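Side-chain contact in epimerase domain-containing protein (Bacillus cereus HuA2-4, PDB 6ZLK), which interconverts UDP-glucuronic acid and UDP-galacturonic acid as an NAD-dependent 4-epimerase of the epimerase/dehydratase family: residues D219-I222 with R223-A227. Numbering follows the deposited sequence.
Sequences DDCI and RGTVA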
# COMPACT_ATOMS: atom_id res chain seq x y z
N ASP A 219 -14.73 -18.73 16.55
CA ASP A 219 -13.98 -19.92 17.04
C ASP A 219 -13.23 -20.61 15.89
O ASP A 219 -12.09 -21.13 16.21
CB ASP A 219 -14.85 -20.93 17.76
CG ASP A 219 -15.46 -20.41 19.04
OD1 ASP A 219 -15.05 -19.33 19.51
OD2 ASP A 219 -16.35 -21.13 19.56
N ASP A 220 -13.74 -20.58 14.68
CA ASP A 220 -13.01 -21.14 13.52
C ASP A 220 -11.77 -20.29 13.26
O ASP A 220 -10.67 -20.83 13.09
CB ASP A 220 -13.95 -21.32 12.34
CG ASP A 220 -14.88 -22.52 12.45
OD1 ASP A 220 -14.38 -23.58 12.98
OD2 ASP A 220 -16.04 -22.45 11.96
N CYS A 221 -12.00 -18.99 13.13
CA CYS A 221 -10.93 -18.00 12.94
C CYS A 221 -9.80 -18.25 13.97
O CYS A 221 -8.62 -18.32 13.62
CB CYS A 221 -11.53 -16.61 13.10
SG CYS A 221 -10.26 -15.32 13.18
N ILE A 222 -10.14 -18.35 15.24
CA ILE A 222 -9.13 -18.47 16.31
C ILE A 222 -8.43 -19.85 16.22
O ILE A 222 -7.20 -19.87 16.35
CB ILE A 222 -9.77 -18.23 17.68
CG1 ILE A 222 -10.27 -16.79 17.78
CG2 ILE A 222 -8.85 -18.63 18.83
CD1 ILE A 222 -9.24 -15.72 17.56
N ARG A 223 -9.14 -20.93 15.88
CA ARG A 223 -8.48 -22.25 15.70
C ARG A 223 -7.48 -22.18 14.55
O ARG A 223 -6.33 -22.67 14.72
CB ARG A 223 -9.49 -23.37 15.42
CG ARG A 223 -10.13 -23.87 16.69
CD ARG A 223 -11.03 -25.07 16.44
NE ARG A 223 -12.30 -24.72 15.82
CZ ARG A 223 -13.42 -24.44 16.50
NH1 ARG A 223 -13.43 -24.45 17.83
NH2 ARG A 223 -14.53 -24.14 15.85
N GLY A 224 -7.82 -21.50 13.44
CA GLY A 224 -6.83 -21.34 12.36
C GLY A 224 -5.65 -20.51 12.80
O GLY A 224 -4.46 -20.77 12.45
N THR A 225 -5.93 -19.46 13.56
CA THR A 225 -4.91 -18.50 13.97
C THR A 225 -3.91 -19.19 14.92
O THR A 225 -2.68 -18.98 14.77
CB THR A 225 -5.61 -17.26 14.52
OG1 THR A 225 -6.48 -16.68 13.55
CG2 THR A 225 -4.60 -16.26 15.03
N VAL A 226 -4.40 -19.93 15.91
CA VAL A 226 -3.54 -20.71 16.83
C VAL A 226 -2.79 -21.77 16.02
O VAL A 226 -1.64 -21.99 16.33
CB VAL A 226 -4.41 -21.27 17.96
CG1 VAL A 226 -3.63 -22.25 18.79
CG2 VAL A 226 -4.94 -20.12 18.81
N ALA A 227 -3.41 -22.37 15.02
CA ALA A 227 -2.74 -23.40 14.20
C ALA A 227 -1.53 -22.78 13.49
O ALA A 227 -0.54 -23.52 13.28
CB ALA A 227 -3.66 -24.04 13.22
O HOH W 1 -16.32 -23.66 18.14
O HOH W 2 -11.82 -24.72 12.99
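The guanidinium of Arg223 lies with one face over Asp219 O, which sits 3.5 Å from its plane beneath the group's centre, while Asp220 OD1 and two waters line its edge. The Arg223 side chain folds back toward the start of the helix through a bend at chi3 (-75°). Arg223 NH2 then forms an i to i+3 salt bridge within helix 218-230 to Asp220 OD1 at 2.9 Å, with an N-H...O angle of 165°. This is straight and in plane for the arginine, yet the oxygen is met from above its carboxylate, the two planes standing 77° apart. One water links Asp220 OD1 to Arg223 NE and another joins Asp219 OD2 to Arg223 NH2; three bonds at the edge, two of them to water, restrain the guanidinium's rotation. Asp220 also accepts backbone N-H groups of Thr296 and Val297, tying the helix to the loop that carries them.

Cys221 O, the next carbonyl along, accepts from both Thr225 N and, as often with helical threonines, Thr225 OG1, 2.7 Å away above the carbonyl plane. The same hydroxyl is hydrogen-bonded to Tyr176 OH. Within the Rossmann-type fold, Ile222 packs on helix 11-21, whereas Cys221 and Thr225 touch strand 171-180.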